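Local coordinates for protein N-acetyl-L-2,4-diaminobutyric acid deacetylase (Ruegeria pomeroyi, PDB 6TWL) that probably removes the acetyl group from N-acetyl-L-2,4-diaminobutyric acid during ectoine breakdown, as a zinc-dependent amide hydrolase of the aspartoacylase family, at residues 90-95 against 123-128; 246-251 against 304-309; 282-287 against 320-325. One frame throughout, in Å; residues are numbered along the deposited sequence.

Contact 1: 90-95 against 123-128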
loop_
_atom_site.group_PDB
_atom_site.type_symbol
_atom_site.label_atom_id
_atom_site.label_comp_id
_atom_site.label_asym_id
_atom_site.label_seq_id
_atom_site.Cartn_x
_atom_site.Cartn_y
_atom_site.Cartn_z
ATOM N N PHE A 90 3.059 -1.311 9.840
ATOM C CA PHE A 90 4.452 -1.218 9.428
ATOM C C PHE A 90 4.944 0.221 9.533
ATOM O O PHE A 90 5.847 0.634 8.803
ATOM C CB PHE A 90 4.624 -1.760 8.008
ATOM C CG PHE A 90 6.042 -2.088 7.641
ATOM C CD1 PHE A 90 6.910 -2.630 8.575
ATOM C CD2 PHE A 90 6.502 -1.870 6.353
ATOM C CE1 PHE A 90 8.215 -2.932 8.231
ATOM C CE2 PHE A 90 7.802 -2.173 6.003
ATOM C CZ PHE A 90 8.660 -2.705 6.943
ATOM N N ASN A 91 4.353 0.992 10.444
ATOM C CA ASN A 91 4.613 2.425 10.574
ATOM C C ASN A 91 5.408 2.676 11.855
ATOM O O ASN A 91 4.840 2.747 12.948
ATOM C CB ASN A 91 3.305 3.213 10.566
ATOM C CG ASN A 91 2.277 2.651 11.531
ATOM O OD1 ASN A 91 1.956 1.463 11.492
ATOM N ND2 ASN A 91 1.761 3.505 12.412
ATOM N N TYR A 92 6.724 2.805 11.706
ATOM C CA TYR A 92 7.580 3.195 12.813
ATOM C C TYR A 92 7.165 4.573 13.331
ATOM O O TYR A 92 6.758 5.441 12.553
ATOM C CB TYR A 92 9.037 3.213 12.353
ATOM C CG TYR A 92 10.060 3.434 13.444
ATOM C CD1 TYR A 92 10.511 2.377 14.221
ATOM C CD2 TYR A 92 10.587 4.697 13.682
ATOM C CE1 TYR A 92 11.442 2.575 15.215
ATOM C CE2 TYR A 92 11.527 4.902 14.674
ATOM C CZ TYR A 92 11.953 3.836 15.435
ATOM O OH TYR A 92 12.890 4.036 16.425
ATOM N N PRO A 93 7.253 4.807 14.653
ATOM C CA PRO A 93 7.677 3.865 15.692
ATOM C C PRO A 93 6.519 3.183 16.406
ATOM O O PRO A 93 6.727 2.273 17.209
ATOM C CB PRO A 93 8.437 4.764 16.661
ATOM C CG PRO A 93 7.662 6.057 16.606
ATOM C CD PRO A 93 7.094 6.169 15.199
ATOM N N ALA A 94 5.301 3.635 16.110
ATOM C CA ALA A 94 4.138 3.173 16.855
ATOM C C ALA A 94 3.791 1.732 16.509
ATOM O O ALA A 94 3.542 0.913 17.401
ATOM C CB ALA A 94 2.956 4.094 16.581
ATOM N N PHE A 95 3.777 1.406 15.218
ATOM C CA PHE A 95 3.304 0.113 14.725
ATOM C C PHE A 95 1.906 -0.193 15.253
ATOM O O PHE A 95 1.618 -1.282 15.753
ATOM C CB PHE A 95 4.283 -1.006 15.071
ATOM C CG PHE A 95 5.596 -0.890 14.367
ATOM C CD1 PHE A 95 5.682 -1.086 12.999
ATOM C CD2 PHE A 95 6.745 -0.575 15.069
ATOM C CE1 PHE A 95 6.892 -0.978 12.344
ATOM C CE2 PHE A 95 7.958 -0.464 14.424
ATOM C CZ PHE A 95 8.032 -0.664 13.058
ATOM N N GLU A 123 17.057 1.142 10.619
ATOM C CA GLU A 123 17.874 0.358 9.701
ATOM C C GLU A 123 18.020 -1.088 10.158
ATOM O O GLU A 123 18.225 -1.977 9.325
ATOM C CB GLU A 123 19.247 1.009 9.523
ATOM C CG GLU A 123 19.177 2.516 9.358
ATOM C CD GLU A 123 20.520 3.146 9.049
ATOM O OE1 GLU A 123 21.468 2.405 8.716
ATOM O OE2 GLU A 123 20.629 4.386 9.156
ATOM N N LYS A 124 17.917 -1.343 11.465
ATOM C CA LYS A 124 17.870 -2.721 11.942
ATOM C C LYS A 124 16.570 -3.396 11.523
ATOM O O LYS A 124 16.567 -4.574 11.146
ATOM C CB LYS A 124 18.031 -2.757 13.463
ATOM C CG LYS A 124 19.442 -2.452 13.952
ATOM C CD LYS A 124 19.592 -2.731 15.443
ATOM C CE LYS A 124 20.765 -1.961 16.038
ATOM N NZ LYS A 124 21.049 -2.359 17.447
ATOM N N ILE A 125 15.459 -2.659 11.574
ATOM C CA ILE A 125 14.177 -3.196 11.131
ATOM C C ILE A 125 14.192 -3.442 9.628
ATOM O O ILE A 125 13.703 -4.473 9.148
ATOM C CB ILE A 125 13.036 -2.245 11.538
ATOM C CG1 ILE A 125 12.900 -2.191 13.060
ATOM C CG2 ILE A 125 11.725 -2.672 10.893
ATOM C CD1 ILE A 125 12.019 -1.061 13.553
ATOM N N ALA A 126 14.744 -2.499 8.861
ATOM C CA ALA A 126 14.821 -2.671 7.414
ATOM C C ALA A 126 15.748 -3.821 7.042
ATOM O O ALA A 126 15.449 -4.592 6.123
ATOM C CB ALA A 126 15.284 -1.373 6.754
ATOM N N ASP A 127 16.881 -3.949 7.741
ATOM C CA ASP A 127 17.793 -5.059 7.482
ATOM C C ASP A 127 17.131 -6.402 7.753
ATOM O O ASP A 127 17.439 -7.393 7.082
ATOM C CB ASP A 127 19.056 -4.914 8.333
ATOM C CG ASP A 127 20.157 -5.866 7.908
ATOM O OD1 ASP A 127 20.757 -5.642 6.838
ATOM O OD2 ASP A 127 20.421 -6.840 8.645
ATOM N N TYR A 128 16.226 -6.458 8.732
ATOM C CA TYR A 128 15.488 -7.690 8.986
ATOM C C TYR A 128 14.563 -8.018 7.821
ATOM O O TYR A 128 14.564 -9.144 7.313
ATOM C CB TYR A 128 14.695 -7.567 10.287
ATOM C CG TYR A 128 14.124 -8.876 10.783
ATOM C CD1 TYR A 128 14.929 -9.814 11.417
ATOM C CD2 TYR A 128 12.777 -9.175 10.615
ATOM C CE1 TYR A 128 14.409 -11.010 11.873
ATOM C CE2 TYR A 128 12.249 -10.368 11.067
ATOM C CZ TYR A 128 13.070 -11.280 11.695
ATOM O OH TYR A 128 12.551 -12.470 12.146
#

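Contact 2: 246-251 against 304-309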
loop_
_atom_site.group_PDB
_atom_site.type_symbol
_atom_site.label_atom_id
_atom_site.label_comp_id
_atom_site.label_asym_id
_atom_site.label_seq_id
_atom_site.Cartn_x
_atom_site.Cartn_y
_atom_site.Cartn_z
ATOM N N GLU A 246 -15.793 -6.327 -12.786
ATOM C CA GLU A 246 -15.219 -5.420 -13.764
ATOM C C GLU A 246 -14.040 -4.666 -13.167
ATOM O O GLU A 246 -13.921 -4.507 -11.948
ATOM C CB GLU A 246 -16.270 -4.423 -14.244
ATOM C CG GLU A 246 -17.188 -3.926 -13.131
ATOM C CD GLU A 246 -16.561 -2.850 -12.253
ATOM O OE1 GLU A 246 -17.119 -2.577 -11.169
ATOM O OE2 GLU A 246 -15.536 -2.256 -12.650
ATOM N N THR A 247 -13.168 -4.189 -14.047
ATOM C CA THR A 247 -12.060 -3.345 -13.638
ATOM C C THR A 247 -11.689 -2.435 -14.798
ATOM O O THR A 247 -11.923 -2.764 -15.964
ATOM C CB THR A 247 -10.861 -4.185 -13.212
ATOM O OG1 THR A 247 -9.844 -3.332 -12.668
ATOM C CG2 THR A 247 -10.332 -4.933 -14.413
ATOM N N VAL A 248 -11.108 -1.287 -14.467
ATOM C CA VAL A 248 -10.695 -0.299 -15.456
ATOM C C VAL A 248 -9.183 -0.163 -15.372
ATOM O O VAL A 248 -8.639 0.142 -14.303
ATOM C CB VAL A 248 -11.386 1.055 -15.234
ATOM C CG1 VAL A 248 -10.821 2.098 -16.183
ATOM C CG2 VAL A 248 -12.889 0.914 -15.423
ATOM N N ASN A 249 -8.506 -0.391 -16.494
ATOM C CA ASN A 249 -7.051 -0.386 -16.527
ATOM C C ASN A 249 -6.540 1.008 -16.861
ATOM O O ASN A 249 -6.968 1.617 -17.847
ATOM C CB ASN A 249 -6.536 -1.414 -17.532
ATOM C CG ASN A 249 -6.555 -2.825 -16.976
ATOM O OD1 ASN A 249 -5.602 -3.262 -16.329
ATOM N ND2 ASN A 249 -7.649 -3.539 -17.208
ATOM N N LEU A 250 -5.623 1.506 -16.035
ATOM C CA LEU A 250 -5.154 2.879 -16.113
ATOM C C LEU A 250 -3.635 2.920 -16.073
ATOM O O LEU A 250 -2.984 2.034 -15.511
ATOM C CB LEU A 250 -5.711 3.727 -14.966
ATOM C CG LEU A 250 -7.227 3.702 -14.782
ATOM C CD1 LEU A 250 -7.585 4.112 -13.369
ATOM C CD2 LEU A 250 -7.901 4.611 -15.797
ATOM N N THR A 251 -3.080 3.963 -16.684
ATOM C CA THR A 251 -1.656 4.248 -16.642
ATOM C C THR A 251 -1.459 5.720 -16.312
ATOM O O THR A 251 -2.305 6.561 -16.625
ATOM C CB THR A 251 -0.960 3.926 -17.978
ATOM O OG1 THR A 251 -1.368 4.873 -18.972
ATOM C CG2 THR A 251 -1.305 2.519 -18.452
ATOM N N ALA A 304 -6.379 13.969 -20.884
ATOM C CA ALA A 304 -7.681 13.330 -20.807
ATOM C C ALA A 304 -7.567 11.956 -20.157
ATOM O O ALA A 304 -6.567 11.249 -20.314
ATOM C CB ALA A 304 -8.304 13.203 -22.198
ATOM N N GLY A 305 -8.608 11.583 -19.427
ATOM C CA GLY A 305 -8.632 10.319 -18.707
ATOM C C GLY A 305 -9.661 10.363 -17.586
ATOM O O GLY A 305 -10.706 11.002 -17.713
ATOM N N LEU A 306 -9.335 9.674 -16.495
ATOM C CA LEU A 306 -10.201 9.575 -15.330
ATOM C C LEU A 306 -9.511 10.196 -14.124
ATOM O O LEU A 306 -8.325 9.950 -13.886
ATOM C CB LEU A 306 -10.549 8.114 -15.019
ATOM C CG LEU A 306 -11.301 7.309 -16.079
ATOM C CD1 LEU A 306 -11.689 5.946 -15.532
ATOM C CD2 LEU A 306 -12.528 8.056 -16.551
ATOM N N VAL A 307 -10.253 10.997 -13.362
ATOM C CA VAL A 307 -9.727 11.526 -12.106
ATOM C C VAL A 307 -9.604 10.361 -11.129
ATOM O O VAL A 307 -10.608 9.770 -10.723
ATOM C CB VAL A 307 -10.614 12.641 -11.539
ATOM C CG1 VAL A 307 -9.830 13.483 -10.537
ATOM C CG2 VAL A 307 -11.149 13.510 -12.659
ATOM N N ILE A 308 -8.372 10.020 -10.760
ATOM C CA ILE A 308 -8.108 8.883 -9.886
ATOM C C ILE A 308 -7.653 9.303 -8.500
ATOM O O ILE A 308 -7.598 8.450 -7.597
ATOM C CB ILE A 308 -7.078 7.921 -10.513
ATOM C CG1 ILE A 308 -5.767 8.657 -10.796
ATOM C CG2 ILE A 308 -7.628 7.330 -11.796
ATOM C CD1 ILE A 308 -4.560 7.746 -10.866
ATOM N N SER A 309 -7.327 10.577 -8.297
ATOM C CA SER A 309 -6.913 11.078 -6.997
ATOM C C SER A 309 -7.278 12.550 -6.900
ATOM O O SER A 309 -7.346 13.253 -7.912
ATOM C CB SER A 309 -5.410 10.895 -6.769
ATOM O OG SER A 309 -5.083 11.083 -5.404
#

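Contact 3: 282-287 against 320-325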
loop_
_atom_site.group_PDB
_atom_site.type_symbol
_atom_site.label_atom_id
_atom_site.label_comp_id
_atom_site.label_asym_id
_atom_site.label_seq_id
_atom_site.Cartn_x
_atom_site.Cartn_y
_atom_site.Cartn_z
ATOM N N LEU A 282 -12.174 21.874 -16.259
ATOM C CA LEU A 282 -11.910 22.440 -14.942
ATOM C C LEU A 282 -11.956 21.339 -13.887
ATOM O O LEU A 282 -12.978 20.662 -13.735
ATOM C CB LEU A 282 -12.927 23.535 -14.628
ATOM C CG LEU A 282 -12.686 24.365 -13.370
ATOM C CD1 LEU A 282 -11.435 25.191 -13.544
ATOM C CD2 LEU A 282 -13.881 25.258 -13.079
ATOM N N LEU A 283 -10.850 21.159 -13.163
ATOM C CA LEU A 283 -10.785 20.168 -12.095
ATOM C C LEU A 283 -11.238 20.726 -10.751
ATOM O O LEU A 283 -11.966 20.051 -10.015
ATOM C CB LEU A 283 -9.360 19.628 -11.947
ATOM C CG LEU A 283 -8.723 18.809 -13.068
ATOM C CD1 LEU A 283 -7.234 18.655 -12.797
ATOM C CD2 LEU A 283 -9.391 17.451 -13.189
ATOM N N ALA A 284 -10.820 21.943 -10.416
ATOM C CA ALA A 284 -11.016 22.460 -9.071
ATOM C C ALA A 284 -10.866 23.972 -9.075
ATOM O O ALA A 284 -10.254 24.555 -9.976
ATOM C CB ALA A 284 -10.025 21.831 -8.084
ATOM N N ARG A 285 -11.441 24.595 -8.049
ATOM C CA ARG A 285 -11.271 26.012 -7.768
ATOM C C ARG A 285 -10.700 26.179 -6.369
ATOM O O ARG A 285 -11.009 25.405 -5.458
ATOM C CB ARG A 285 -12.596 26.777 -7.863
ATOM C CG ARG A 285 -13.095 27.032 -9.268
ATOM C CD ARG A 285 -14.468 27.682 -9.225
ATOM N NE ARG A 285 -15.093 27.734 -10.542
ATOM C CZ ARG A 285 -16.404 27.660 -10.746
ATOM N NH1 ARG A 285 -17.231 27.528 -9.718
ATOM N NH2 ARG A 285 -16.888 27.714 -11.980
ATOM N N VAL A 286 -9.870 27.202 -6.199
ATOM C CA VAL A 286 -9.274 27.529 -4.909
ATOM C C VAL A 286 -9.671 28.958 -4.572
ATOM O O VAL A 286 -9.220 29.908 -5.225
ATOM C CB VAL A 286 -7.749 27.360 -4.917
ATOM C CG1 VAL A 286 -7.172 27.761 -3.573
ATOM C CG2 VAL A 286 -7.387 25.922 -5.236
ATOM N N TRP A 287 -10.514 29.112 -3.554
ATOM C CA TRP A 287 -11.035 30.422 -3.185
ATOM C C TRP A 287 -10.074 31.123 -2.237
ATOM O O TRP A 287 -9.716 30.558 -1.197
ATOM C CB TRP A 287 -12.405 30.293 -2.539
ATOM C CG TRP A 287 -13.416 29.851 -3.530
ATOM C CD1 TRP A 287 -13.727 28.567 -3.866
ATOM C CD2 TRP A 287 -14.227 30.693 -4.355
ATOM N NE1 TRP A 287 -14.696 28.558 -4.841
ATOM C CE2 TRP A 287 -15.019 29.852 -5.158
ATOM C CE3 TRP A 287 -14.365 32.079 -4.487
ATOM C CZ2 TRP A 287 -15.928 30.349 -6.085
ATOM C CZ3 TRP A 287 -15.278 32.570 -5.405
ATOM C CH2 TRP A 287 -16.051 31.709 -6.187
ATOM N N ASP A 320 0.540 21.294 -2.837
ATOM C CA ASP A 320 -0.328 20.129 -2.753
ATOM C C ASP A 320 -0.792 19.724 -4.148
ATOM O O ASP A 320 -0.958 20.561 -5.040
ATOM C CB ASP A 320 -1.545 20.424 -1.872
ATOM C CG ASP A 320 -1.174 20.726 -0.430
ATOM O OD1 ASP A 320 -0.041 20.404 -0.019
ATOM O OD2 ASP A 320 -2.024 21.292 0.295
ATOM N N CYS A 321 -1.005 18.422 -4.335
ATOM C CA CYS A 321 -1.504 17.914 -5.606
ATOM C C CYS A 321 -3.013 18.119 -5.666
ATOM O O CYS A 321 -3.749 17.643 -4.792
ATOM C CB CYS A 321 -1.147 16.439 -5.780
ATOM S SG CYS A 321 -1.967 15.627 -7.175
ATOM N N VAL A 322 -3.474 18.833 -6.696
ATOM C CA VAL A 322 -4.899 19.121 -6.829
ATOM C C VAL A 322 -5.659 17.860 -7.222
ATOM O O VAL A 322 -6.668 17.504 -6.601
ATOM C CB VAL A 322 -5.117 20.255 -7.845
ATOM C CG1 VAL A 322 -6.589 20.372 -8.221
ATOM C CG2 VAL A 322 -4.587 21.572 -7.292
ATOM N N ALA A 323 -5.181 17.163 -8.250
ATOM C CA ALA A 323 -5.825 15.952 -8.736
ATOM C C ALA A 323 -4.839 15.187 -9.606
ATOM O O ALA A 323 -3.861 15.749 -10.105
ATOM C CB ALA A 323 -7.100 16.266 -9.526
ATOM N N VAL A 324 -5.110 13.894 -9.776
ATOM C CA VAL A 324 -4.349 13.031 -10.673
ATOM C C VAL A 324 -5.314 12.403 -11.670
ATOM O O VAL A 324 -6.427 12.006 -11.307
ATOM C CB VAL A 324 -3.570 11.937 -9.911
ATOM C CG1 VAL A 324 -2.762 11.087 -10.878
ATOM C CG2 VAL A 324 -2.656 12.559 -8.872
ATOM N N VAL A 325 -4.882 12.316 -12.926
ATOM C CA VAL A 325 -5.680 11.765 -14.016
ATOM C C VAL A 325 -4.996 10.509 -14.541
ATOM O O VAL A 325 -3.807 10.541 -14.878
ATOM C CB VAL A 325 -5.871 12.790 -15.148
ATOM C CG1 VAL A 325 -7.007 12.361 -16.054
ATOM C CG2 VAL A 325 -6.122 14.181 -14.579
#

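Contact 1: 90-95 against 123-128
In the catalytic domain of this succinylglutamate desuccinylase/aspartoacylase relative, the loop after strand 82-87 rests on helix 121-133, where within 123-128 it is Ile125 that meets Phe90, Tyr92 and Phe95. A branched aliphatic chain suits this place, since its two arms can serve different rings. Ile125 CD1, ending the longer arm, touches both Tyr92 CD1 (3.8 Å) and, at the ring edge, Phe95 CZ (4.0 Å). The shorter arm, CG2, approaches Phe90 CE1 at 4.4 Å. The loop is shaped by a cis peptide bond between Tyr92 and Pro93, in a turn whose backbone angles fit type VIa. Tyr92 has CG anti to its backbone N (chi1 -173°), which brings the ring both under Pro93 and against the helix, where it also packs on Val121 and Thr122. Phe90 also packs on the rings of Phe129 and Tyr194, and its side chain is about 8 Å from that of His144, a zinc ligand of this enzyme although metal-free here. The chain folds back just beyond the turn, where Phe95 N gives Asn91 O a 2.8 Å hydrogen bond, while Pro93 CB sits 3.5 Å above the plane of the Tyr92 ring, over its centre.

Contact 2: 246-251 against 304-309
Thr247 OG1, hydrogen-bonded to both Ser182 OG and Ala179 O and more weakly to Pro180 O, ties down the chain just before Val248, whose CG1 lies 4.0 Å from Leu306 CD1 across the contact. A threonine suits that spot because its hydroxyl can serve several polar partners while the next side chain turns toward Leu306. From there the contact is purely aliphatic. Val248 and Leu306 meet end on, and the same Leu306 methyl, CD1, lies 4.0 Å from Leu250 CD2, the two leucines being roughly perpendicular. The other branch of Leu250 is engaged more tightly: its CD1 is 3.6 Å from Ile308 CG2 as the two chains run alongside in opposing senses. The fork of Leu250 suits its place, since each methyl meets a different residue, whereas Leu306 serves two neighbours with one methyl. Ile308 belongs to a classic beta bulge in which it and Ser309 both face Val324. Its CG1 sits over the backbone, flanked by N and C (chi1 58°), which leaves CG2 to meet Leu250. The axes of strands 248-251 and 305-309 approach to 8.8 Å at 88°, so these two segments cross nearly at right angles, with no hydrogen bond between them. Strand 248-251 is one edge strand of the large mixed sheet, hydrogen-bonded through its backbone to strand 181-184, whose Tyr181 also touches Val248, Leu250 and Leu306; Lys175 of helix 167-177 packs on Asn249, and strand 305-311 brings in the antiparallel sheet it shares with strand 321-326.

Contact 3: 282-287 against 320-325
Ala284 and Val322 form the tightest part of this contact, where two antiparallel sheets in the C-terminal part of the chain lie face to face: Ala284 CB is 3.7 Å from Val322 CG1. Beside them Leu283 CD1 reaches Ala323 CB at 4.1 Å. Each strand contributes two consecutive residues to the same side, which a regular strand could not do. The reason is a classic beta bulge in both: Leu283 and Ala284 together face Tyr299, and Val322 and Ala323 together face Val259. Residue size matches the arrangement, because each bulge pairs a larger side chain with an alanine and the larger one meets the alanine opposite. The methyl CB of an alanine lets the backbones approach to 7.3 Å between the CA atoms of Leu283 and Ala323, and likewise between those of Ala284 and Val322. With chi1 at 168°, Val322 swings CG1 opposite its own N and toward Ala284. Toward the ends the fit is looser. Val325 CG2 stays 4.8 Å from Leu283 CD2, and Val286 CG2 is 5.6 Å from Val322 CG2. On the far side of strand 282-287 Arg285 points away from 320-325, and the partly exposed Trp287 uses NE1 to bond Glu268 OE1. Phe267 and Tyr299 pack against Val322, and Met269 against Ala323, extending the apolar layer. No hydrogen bond or charge pair joins the two segments, so what holds them together directly is probably the burial of methyl groups, whose fit the paired bulges make possible.

In the fold
Contact 1 closes early in the chain, within the catalytic domain, before either of the others opens. Its centre is about 33 Å from that of contact 2, on the opposite side of the chain's centre, and about 34 Å from that of contact 3. The centres of contacts 2 and 3 are about 17 Å apart, and their segments alternate along the sequence: 246-251, 282-287, 304-309, 320-325. They meet through neighbouring strands 305-311 and 321-326, where Ile308 N probably donates to Val324 O at 2.8 Å. That shared sheet therefore packs on the edge of the large mixed sheet through contact 2 and on the small four-stranded sheet through contact 3, linking the C-terminal strands to the catalytic part.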